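Local coordinates for magnesium and cobalt efflux protein CorC (Neisseria meningitidis serogroup B, PDB 3OI8), which probably takes part in magnesium and cobalt transport, this chain being its N-terminal region and adenosine-binding pair of CBS domains, at residues 49-54 against 63-68; 133-138 against 148-153; 33-38 against 120-125. All blocks are in the same frame, centred on the assembly; numbering follows the deposited sequence.

Overall arrangement
Contact 2 sits at the heart of the chain, with contacts 1 and 3 flanking it, their centres about 16 and 14 Å from its own. Contacts 1 and 2 are buried and belong to different CBS domains, yet both reach the same adenosine, and M50 packs on L148 where they meet. Contact 1 is a loop-and-strand to helix packing with a polar tip; contact 2 is a hairpin held by backbone bonds. Contact 3, only partly buried, joins the N-terminal helical region to helix 121-130 through one direct hydrogen bond, a water and an aromatic ring. That helix also backs contact 2, L124 against V149 and L125 against F151. All three contacts also touch the second subunit.

Contact 1 of 3, residues 49-54 against 63-68; sequences RMNVLK and TAYVID. With ADN (adenosine), chain C.
Y65 reaches out from helix 59-69 toward residues 51-53, its CG anti to the backbone N (chi1 -175°), so that the ring crosses the side chains of N51 and L53 obliquely. At the far end of the ring, Y65 OH meets N51 ND2 at 2.9 Å, a weak, bent hydrogen bond with the amide plane turned 82° from the ring. A water 2.9 Å from Y65 OH links it weakly to V52 N. Nearer the helix, L53 CD2 packs 3.6 Å from Y65 CD2, while V52 O lies 3.6 Å from Y65 CE2. The stronger hold on the N51 amide is at its other end, where OD1 is hydrogen-bonded to H71 NE2. This is the strand-to-helix step of the beta-alpha-beta unit 53-54, 59-69, 73-77 in the first CBS domain. The backbone of N51 reads the adenine: N51 N gives a bond of 2.7 Å to ADN N1, and ADN N6 returns one of 3.1 Å to N51 O. A main-chain donor and acceptor side by side match the Watson-Crick edge of adenine, consistent with recognition of the base itself; H71, which also binds the adenosine, probably helps to position N51, and Y65 adds only a weak bond.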
loop_
_atom_site.group_PDB
_atom_site.type_symbol
_atom_site.label_atom_id
_atom_site.label_comp_id
_atom_site.label_asym_id
_atom_site.label_seq_id
_atom_site.Cartn_x
_atom_site.Cartn_y
_atom_site.Cartn_z
ATOM N N ARG A 49 15.291 -11.250 11.072
ATOM C CA ARG A 49 14.380 -11.852 10.090
ATOM C C ARG A 49 14.199 -11.048 8.795
ATOM O O ARG A 49 13.485 -11.483 7.881
ATOM C CB ARG A 49 13.005 -12.102 10.721
ATOM C CG ARG A 49 13.036 -13.106 11.858
ATOM C CD ARG A 49 11.653 -13.315 12.462
ATOM N NE ARG A 49 11.710 -14.201 13.624
ATOM C CZ ARG A 49 10.666 -14.505 14.389
ATOM N NH1 ARG A 49 9.469 -13.992 14.123
ATOM N NH2 ARG A 49 10.821 -15.319 15.423
HETATM N N MSE A 50 14.821 -9.877 8.705
HETATM C CA MSE A 50 14.679 -9.077 7.490
HETATM C C MSE A 50 15.404 -9.738 6.327
HETATM O O MSE A 50 16.463 -10.331 6.518
HETATM C CB MSE A 50 15.305 -7.704 7.680
HETATM C CG MSE A 50 14.854 -6.962 8.893
HETATM SE SE MSE A 50 15.834 -5.298 8.935
HETATM C CE MSE A 50 17.642 -5.999 9.069
ATOM N N ASN A 51 14.855 -9.610 5.120
ATOM C CA ASN A 51 15.562 -10.029 3.916
ATOM C C ASN A 51 16.301 -8.827 3.346
ATOM O O ASN A 51 15.663 -7.852 2.940
ATOM C CB ASN A 51 14.589 -10.590 2.868
ATOM C CG ASN A 51 13.983 -11.921 3.280
ATOM O OD1 ASN A 51 12.774 -12.117 3.177
ATOM N ND2 ASN A 51 14.824 -12.843 3.748
ATOM N N VAL A 52 17.636 -8.888 3.328
ATOM C CA VAL A 52 18.447 -7.753 2.876
ATOM C C VAL A 52 19.326 -8.095 1.665
ATOM O O VAL A 52 19.533 -9.269 1.342
ATOM C CB VAL A 52 19.361 -7.241 4.010
ATOM C CG1 VAL A 52 18.530 -6.808 5.222
ATOM C CG2 VAL A 52 20.371 -8.327 4.411
ATOM N N LEU A 53 19.863 -7.067 1.010
ATOM C CA LEU A 53 20.812 -7.271 -0.090
ATOM C C LEU A 53 22.177 -6.727 0.303
ATOM O O LEU A 53 22.255 -5.688 0.964
ATOM C CB LEU A 53 20.327 -6.532 -1.342
ATOM C CG LEU A 53 18.924 -6.927 -1.830
ATOM C CD1 LEU A 53 18.494 -6.012 -2.965
ATOM C CD2 LEU A 53 18.907 -8.383 -2.270
ATOM N N LYS A 54 23.247 -7.411 -0.110
ATOM C CA LYS A 54 24.605 -6.962 0.186
ATOM C C LYS A 54 25.036 -5.924 -0.837
ATOM O O LYS A 54 24.771 -6.058 -2.026
ATOM C CB LYS A 54 25.622 -8.114 0.157
ATOM C CG LYS A 54 25.227 -9.394 0.873
ATOM C CD LYS A 54 24.684 -9.154 2.262
ATOM C CE LYS A 54 24.217 -10.481 2.871
ATOM N NZ LYS A 54 23.179 -10.334 3.937
ATOM N N THR A 63 18.932 -10.248 -8.314
ATOM C CA THR A 63 17.670 -10.478 -9.002
ATOM C C THR A 63 17.018 -11.803 -8.581
ATOM O O THR A 63 15.812 -11.855 -8.336
ATOM C CB THR A 63 17.827 -10.408 -10.545
ATOM O OG1 THR A 63 18.190 -9.073 -10.926
ATOM C CG2 THR A 63 16.521 -10.768 -11.230
ATOM N N ALA A 64 17.812 -12.866 -8.504
ATOM C CA ALA A 64 17.291 -14.169 -8.101
ATOM C C ALA A 64 16.738 -14.139 -6.673
ATOM O O ALA A 64 15.718 -14.749 -6.384
ATOM C CB ALA A 64 18.360 -15.253 -8.253
ATOM N N TYR A 65 17.408 -13.411 -5.788
ATOM C CA TYR A 65 16.981 -13.314 -4.401
ATOM C C TYR A 65 15.680 -12.521 -4.306
ATOM O O TYR A 65 14.749 -12.920 -3.595
ATOM C CB TYR A 65 18.081 -12.671 -3.556
ATOM C CG TYR A 65 17.801 -12.610 -2.071
ATOM C CD1 TYR A 65 18.059 -13.701 -1.251
ATOM C CD2 TYR A 65 17.292 -11.447 -1.483
ATOM C CE1 TYR A 65 17.811 -13.651 0.116
ATOM C CE2 TYR A 65 17.042 -11.383 -0.119
ATOM C CZ TYR A 65 17.307 -12.493 0.677
ATOM O OH TYR A 65 17.067 -12.447 2.029
ATOM N N VAL A 66 15.611 -11.415 -5.042
ATOM C CA VAL A 66 14.404 -10.585 -5.086
ATOM C C VAL A 66 13.186 -11.371 -5.583
ATOM O O VAL A 66 12.093 -11.257 -5.036
ATOM C CB VAL A 66 14.613 -9.361 -5.996
ATOM C CG1 VAL A 66 13.296 -8.677 -6.296
ATOM C CG2 VAL A 66 15.604 -8.375 -5.359
ATOM N N ILE A 67 13.377 -12.180 -6.619
ATOM C CA ILE A 67 12.289 -12.992 -7.150
ATOM C C ILE A 67 11.879 -14.073 -6.155
ATOM O O ILE A 67 10.689 -14.300 -5.911
ATOM C CB ILE A 67 12.693 -13.636 -8.477
ATOM C CG1 ILE A 67 12.760 -12.568 -9.572
ATOM C CG2 ILE A 67 11.747 -14.798 -8.839
ATOM C CD1 ILE A 67 13.481 -13.034 -10.820
ATOM N N ASP A 68 12.877 -14.716 -5.563
ATOM C CA ASP A 68 12.643 -15.789 -4.612
ATOM C C ASP A 68 11.816 -15.331 -3.414
ATOM O O ASP A 68 10.892 -16.018 -3.005
ATOM C CB ASP A 68 13.972 -16.371 -4.126
ATOM C CG ASP A 68 13.790 -17.682 -3.376
ATOM O OD1 ASP A 68 12.902 -18.473 -3.768
ATOM O OD2 ASP A 68 14.532 -17.922 -2.398
HETATM O "O5'" ADN C . 6.308 -9.109 1.151
HETATM C "C5'" ADN C . 5.211 -9.759 1.741
HETATM C "C4'" ADN C . 5.261 -9.592 3.290
HETATM O "O4'" ADN C . 6.603 -9.879 3.785
HETATM C "C3'" ADN C . 4.902 -8.150 3.707
HETATM O "O3'" ADN C . 3.585 -8.108 4.185
HETATM C "C2'" ADN C . 5.876 -7.811 4.809
HETATM O "O2'" ADN C . 5.319 -8.122 6.066
HETATM C "C1'" ADN C . 7.067 -8.742 4.581
HETATM N N9 ADN C . 8.165 -8.063 3.895
HETATM C C8 ADN C . 8.073 -7.107 2.715
HETATM N N7 ADN C . 9.477 -6.717 2.338
HETATM C C5 ADN C . 10.440 -7.448 3.289
HETATM C C6 ADN C . 11.996 -7.460 3.395
HETATM N N6 ADN C . 12.792 -6.695 2.434
HETATM N N1 ADN C . 12.644 -8.267 4.421
HETATM C C2 ADN C . 11.819 -9.102 5.389
HETATM N N3 ADN C . 10.293 -9.095 5.283
HETATM C C4 ADN C . 9.630 -8.273 4.239
HETATM O O HOH W 1 19.018 -11.954 4.121
#

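Contact 2 of 3, residues 133-138 against 148-153; sequences NHMAIV and LVTFED. With ADN (adenosine), chain C.
The tight half of the contact is the antiparallel pairing of strands 135-139 and 145-150. A136 and V149 form a hydrogen-bonded pair, with A136 N to V149 O at 2.8 Å and V149 N to A136 O at 2.9 Å. Where the second strand turns into helix 151-154, F151 N still reaches H134 O at 2.8 Å, nearly straight at the proton (168°) but from above the carbonyl plane. M135, I137, L148 and T150 share one face; there the M135 chain bends at chi3 to set CE 3.7 Å from T150 CG2 and against the adenine. L148 CD2 also touches the base, at 3.8 Å from ADN N1. On the face of A136 and V149, V149 CG1 also meets V138 CG2. The H134 ring turns its edge to the F151 face in an offset edge-to-face pair (planes 81° apart), its NE2 hydrogen-bonded to E152 OE2 of the second subunit. E152 is the loose part, partly exposed and poorly ordered; a water accepts from its N. T150 N-caps the short helix, its OG1 accepting from D153 N, and D153 OD1 takes a 2.7 Å bond from ADN O3'. A hairpin leading into a helix whose aspartate holds the ribose is characteristic of the nucleoside site of CBS domains.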
loop_
_atom_site.group_PDB
_atom_site.type_symbol
_atom_site.label_atom_id
_atom_site.label_comp_id
_atom_site.label_asym_id
_atom_site.label_seq_id
_atom_site.Cartn_x
_atom_site.Cartn_y
_atom_site.Cartn_z
ATOM N N ASN A 133 6.336 7.024 0.922
ATOM C CA ASN A 133 7.262 6.032 1.437
ATOM C C ASN A 133 6.512 4.724 1.648
ATOM O O ASN A 133 5.290 4.737 1.863
ATOM C CB ASN A 133 7.843 6.507 2.777
ATOM C CG ASN A 133 9.246 6.013 2.995
ATOM O OD1 ASN A 133 10.011 5.886 2.035
ATOM N ND2 ASN A 133 9.601 5.713 4.252
ATOM N N HIS A 134 7.234 3.604 1.589
ATOM C CA HIS A 134 6.627 2.291 1.832
ATOM C C HIS A 134 7.320 1.478 2.926
ATOM O O HIS A 134 6.737 0.550 3.489
ATOM C CB HIS A 134 6.600 1.474 0.543
ATOM C CG HIS A 134 5.557 1.926 -0.424
ATOM N ND1 HIS A 134 5.848 2.703 -1.524
ATOM C CD2 HIS A 134 4.216 1.735 -0.440
ATOM C CE1 HIS A 134 4.732 2.964 -2.181
ATOM N NE2 HIS A 134 3.727 2.387 -1.545
HETATM N N MSE A 135 8.567 1.819 3.215
HETATM C CA MSE A 135 9.332 1.059 4.198
HETATM C C MSE A 135 10.183 2.004 5.036
HETATM O O MSE A 135 10.681 3.012 4.535
HETATM C CB MSE A 135 10.194 -0.006 3.493
HETATM C CG MSE A 135 11.307 -0.633 4.339
HETATM SE SE MSE A 135 12.344 -1.988 3.349
HETATM C CE MSE A 135 10.976 -3.383 3.221
ATOM N N ALA A 136 10.313 1.697 6.319
ATOM C CA ALA A 136 11.259 2.419 7.158
ATOM C C ALA A 136 12.112 1.404 7.902
ATOM O O ALA A 136 11.710 0.253 8.091
ATOM C CB ALA A 136 10.545 3.314 8.139
ATOM N N ILE A 137 13.288 1.840 8.324
ATOM C CA ILE A 137 14.170 0.993 9.113
ATOM C C ILE A 137 13.991 1.413 10.562
ATOM O O ILE A 137 14.050 2.603 10.876
ATOM C CB ILE A 137 15.633 1.204 8.705
ATOM C CG1 ILE A 137 15.835 0.887 7.208
ATOM C CG2 ILE A 137 16.563 0.424 9.653
ATOM C CD1 ILE A 137 15.519 -0.543 6.808
ATOM N N VAL A 138 13.756 0.442 11.440
ATOM C CA VAL A 138 13.536 0.731 12.845
ATOM C C VAL A 138 14.866 0.685 13.584
ATOM O O VAL A 138 15.635 -0.261 13.429
ATOM C CB VAL A 138 12.542 -0.259 13.437
ATOM C CG1 VAL A 138 12.200 0.103 14.900
ATOM C CG2 VAL A 138 11.285 -0.275 12.555
ATOM N N LEU A 148 12.593 -3.598 10.503
ATOM C CA LEU A 148 12.049 -2.729 9.464
ATOM C C LEU A 148 10.530 -2.749 9.604
ATOM O O LEU A 148 9.975 -3.624 10.291
ATOM C CB LEU A 148 12.509 -3.186 8.064
ATOM C CG LEU A 148 12.058 -4.545 7.515
ATOM C CD1 LEU A 148 10.610 -4.511 7.033
ATOM C CD2 LEU A 148 12.971 -4.993 6.354
ATOM N N VAL A 149 9.868 -1.771 9.000
ATOM C CA VAL A 149 8.408 -1.704 9.039
ATOM C C VAL A 149 7.902 -1.208 7.688
ATOM O O VAL A 149 8.540 -0.344 7.052
ATOM C CB VAL A 149 7.881 -0.845 10.246
ATOM C CG1 VAL A 149 8.451 0.564 10.224
ATOM C CG2 VAL A 149 6.340 -0.831 10.294
ATOM N N THR A 150 6.791 -1.788 7.228
ATOM C CA THR A 150 6.264 -1.451 5.911
ATOM C C THR A 150 4.812 -0.958 5.952
ATOM O O THR A 150 4.035 -1.328 6.832
ATOM C CB THR A 150 6.324 -2.669 4.947
ATOM O OG1 THR A 150 5.318 -3.613 5.326
ATOM C CG2 THR A 150 7.702 -3.359 5.007
ATOM N N PHE A 151 4.491 -0.115 4.976
ATOM C CA PHE A 151 3.149 0.411 4.745
ATOM C C PHE A 151 2.149 -0.728 4.632
ATOM O O PHE A 151 1.137 -0.760 5.330
ATOM C CB PHE A 151 3.168 1.250 3.460
ATOM C CG PHE A 151 1.809 1.744 3.015
ATOM C CD1 PHE A 151 1.187 2.794 3.674
ATOM C CD2 PHE A 151 1.180 1.181 1.911
ATOM C CE1 PHE A 151 -0.064 3.254 3.262
ATOM C CE2 PHE A 151 -0.063 1.634 1.490
ATOM C CZ PHE A 151 -0.687 2.675 2.167
ATOM N N GLU A 152 2.448 -1.693 3.777
ATOM C CA GLU A 152 1.504 -2.774 3.531
ATOM C C GLU A 152 1.228 -3.604 4.779
ATOM O O GLU A 152 0.128 -4.132 4.946
ATOM C CB GLU A 152 1.954 -3.635 2.347
ATOM C CG GLU A 152 2.023 -2.833 1.042
ATOM C CD GLU A 152 2.201 -3.696 -0.196
ATOM O OE1 GLU A 152 2.029 -3.165 -1.318
ATOM O OE2 GLU A 152 2.509 -4.900 -0.049
ATOM N N ASP A 153 2.212 -3.690 5.671
ATOM C CA ASP A 153 2.027 -4.400 6.935
ATOM C C ASP A 153 1.097 -3.664 7.897
ATOM O O ASP A 153 0.343 -4.287 8.638
ATOM C CB ASP A 153 3.365 -4.620 7.637
ATOM C CG ASP A 153 4.079 -5.854 7.152
ATOM O OD1 ASP A 153 3.428 -6.679 6.470
ATOM O OD2 ASP A 153 5.284 -5.997 7.458
HETATM O "O5'" ADN C . 6.308 -9.109 1.151
HETATM C "C5'" ADN C . 5.211 -9.759 1.741
HETATM C "C4'" ADN C . 5.261 -9.592 3.290
HETATM O "O4'" ADN C . 6.603 -9.879 3.785
HETATM C "C3'" ADN C . 4.902 -8.150 3.707
HETATM O "O3'" ADN C . 3.585 -8.108 4.185
HETATM C "C2'" ADN C . 5.876 -7.811 4.809
HETATM O "O2'" ADN C . 5.319 -8.122 6.066
HETATM C "C1'" ADN C . 7.067 -8.742 4.581
HETATM N N9 ADN C . 8.165 -8.063 3.895
HETATM C C8 ADN C . 8.073 -7.107 2.715
HETATM N N7 ADN C . 9.477 -6.717 2.338
HETATM C C5 ADN C . 10.440 -7.448 3.289
HETATM C C6 ADN C . 11.996 -7.460 3.395
HETATM N N6 ADN C . 12.792 -6.695 2.434
HETATM N N1 ADN C . 12.644 -8.267 4.421
HETATM C C2 ADN C . 11.819 -9.102 5.389
HETATM N N3 ADN C . 10.293 -9.095 5.283
HETATM C C4 ADN C . 9.630 -8.273 4.239
HETATM O O HOH W 2 4.791 -1.703 1.706
#

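Contact 3 of 3, residues 33-38 against 120-125; sequences LDFSDL and SLTALL
L38 O is gripped by two hydrogen bonds and a CA-H...O contact: L121 N donates at 3.0 Å, water 3 donates at 2.8 Å, and S120 CA adds its hydrogen. Here the type I turn from F35 to L38, which leaves helix 23-35, meets the N-terminus of helix 121-130, whose N-cap is S120, its OG accepting from A123 N. The bond from L121 N is almost straight (176°), though it reaches the carbonyl from above its plane. Water 3 ties the turn to the helix a second time, giving its other proton to F35 O and accepting from T122 N. F35 CG is anti to the backbone N (chi1 -174°), and this swings the ring onto the helix's first turn. There it crosses L121 at about a right angle, F35 CZ to L121 CB 3.6 Å. L125 CD2 comes to F35 CZ at the same tip. L38 approaches L121 obliquely, its CB 3.5 Å from L121 CD1. R28 of the second subunit makes a cation-pi contact with the F35 ring, so this junction of the N-terminal region and the second CBS domain is also part of the dimer interface. T122 turns its methyl to the ring, CG2 lying 3.6 Å from F35 CD2.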
loop_
_atom_site.group_PDB
_atom_site.type_symbol
_atom_site.label_atom_id
_atom_site.label_comp_id
_atom_site.label_asym_id
_atom_site.label_seq_id
_atom_site.Cartn_x
_atom_site.Cartn_y
_atom_site.Cartn_z
ATOM N N LEU A 33 -9.642 2.934 16.182
ATOM C CA LEU A 33 -9.426 3.120 17.604
ATOM C C LEU A 33 -8.337 2.212 18.146
ATOM O O LEU A 33 -7.502 2.646 18.938
ATOM C CB LEU A 33 -10.717 2.847 18.359
ATOM C CG LEU A 33 -11.423 4.117 18.812
ATOM C CD1 LEU A 33 -12.724 3.753 19.504
ATOM C CD2 LEU A 33 -10.511 4.886 19.737
ATOM N N ASP A 34 -8.370 0.945 17.731
ATOM C CA ASP A 34 -7.387 -0.043 18.167
ATOM C C ASP A 34 -6.013 0.288 17.596
ATOM O O ASP A 34 -4.986 0.131 18.259
ATOM C CB ASP A 34 -7.812 -1.442 17.724
ATOM C CG ASP A 34 -8.944 -2.004 18.567
ATOM O OD1 ASP A 34 -8.954 -1.761 19.795
ATOM O OD2 ASP A 34 -9.819 -2.699 18.004
ATOM N N PHE A 35 -6.015 0.757 16.358
ATOM C CA PHE A 35 -4.803 1.124 15.639
ATOM C C PHE A 35 -4.056 2.253 16.354
ATOM O O PHE A 35 -2.822 2.301 16.351
ATOM C CB PHE A 35 -5.191 1.542 14.218
ATOM C CG PHE A 35 -4.029 1.823 13.306
ATOM C CD1 PHE A 35 -3.436 0.797 12.578
ATOM C CD2 PHE A 35 -3.577 3.123 13.121
ATOM C CE1 PHE A 35 -2.380 1.063 11.703
ATOM C CE2 PHE A 35 -2.518 3.404 12.244
ATOM C CZ PHE A 35 -1.926 2.376 11.532
ATOM N N SER A 36 -4.814 3.136 16.997
ATOM C CA SER A 36 -4.264 4.328 17.641
ATOM C C SER A 36 -3.426 3.974 18.861
ATOM O O SER A 36 -2.686 4.810 19.378
ATOM C CB SER A 36 -5.397 5.264 18.072
ATOM O OG SER A 36 -6.014 4.785 19.258
ATOM N N ASP A 37 -3.564 2.742 19.334
ATOM C CA ASP A 37 -2.808 2.295 20.496
ATOM C C ASP A 37 -1.481 1.635 20.108
ATOM O O ASP A 37 -0.677 1.280 20.978
ATOM C CB ASP A 37 -3.640 1.320 21.333
ATOM C CG ASP A 37 -2.895 0.831 22.559
ATOM O OD1 ASP A 37 -2.419 1.687 23.338
ATOM O OD2 ASP A 37 -2.775 -0.404 22.736
ATOM N N LEU A 38 -1.242 1.486 18.808
ATOM C CA LEU A 38 -0.117 0.678 18.358
ATOM C C LEU A 38 1.110 1.512 18.025
ATOM O O LEU A 38 1.009 2.675 17.605
ATOM C CB LEU A 38 -0.513 -0.139 17.134
ATOM C CG LEU A 38 -1.686 -1.110 17.226
ATOM C CD1 LEU A 38 -1.941 -1.690 15.838
ATOM C CD2 LEU A 38 -1.413 -2.216 18.231
ATOM N N SER A 120 4.277 6.102 17.061
ATOM C CA SER A 120 2.904 5.639 16.852
ATOM C C SER A 120 2.682 5.235 15.401
ATOM O O SER A 120 3.189 5.884 14.491
ATOM C CB SER A 120 1.892 6.723 17.249
ATOM O OG SER A 120 1.742 7.685 16.219
ATOM N N LEU A 121 1.927 4.161 15.191
ATOM C CA LEU A 121 1.576 3.741 13.842
ATOM C C LEU A 121 0.763 4.791 13.094
ATOM O O LEU A 121 0.878 4.904 11.870
ATOM C CB LEU A 121 0.838 2.404 13.845
ATOM C CG LEU A 121 1.627 1.145 14.200
ATOM C CD1 LEU A 121 0.797 -0.088 13.875
ATOM C CD2 LEU A 121 2.957 1.100 13.459
ATOM N N THR A 122 -0.061 5.558 13.813
ATOM C CA THR A 122 -0.800 6.652 13.178
ATOM C C THR A 122 0.146 7.705 12.602
ATOM O O THR A 122 -0.073 8.198 11.500
ATOM C CB THR A 122 -1.783 7.345 14.148
ATOM O OG1 THR A 122 -1.086 7.716 15.343
ATOM C CG2 THR A 122 -2.939 6.420 14.500
ATOM N N ALA A 123 1.200 8.053 13.340
ATOM C CA ALA A 123 2.205 8.988 12.803
ATOM C C ALA A 123 2.963 8.366 11.638
ATOM O O ALA A 123 3.245 9.024 10.635
ATOM C CB ALA A 123 3.199 9.410 13.892
ATOM N N LEU A 124 3.331 7.098 11.786
ATOM C CA LEU A 124 4.045 6.421 10.711
ATOM C C LEU A 124 3.180 6.403 9.458
ATOM O O LEU A 124 3.658 6.693 8.356
ATOM C CB LEU A 124 4.430 5.000 11.114
ATOM C CG LEU A 124 5.320 4.247 10.117
ATOM C CD1 LEU A 124 6.615 5.004 9.821
ATOM C CD2 LEU A 124 5.628 2.875 10.665
ATOM N N LEU A 125 1.901 6.074 9.627
ATOM C CA LEU A 125 1.019 5.964 8.469
ATOM C C LEU A 125 0.924 7.300 7.752
ATOM O O LEU A 125 0.944 7.352 6.522
ATOM C CB LEU A 125 -0.366 5.458 8.872
ATOM C CG LEU A 125 -1.415 5.527 7.761
ATOM C CD1 LEU A 125 -0.934 4.780 6.513
ATOM C CD2 LEU A 125 -2.719 4.949 8.260
HETATM O O HOH W 3 -0.959 4.279 16.544
#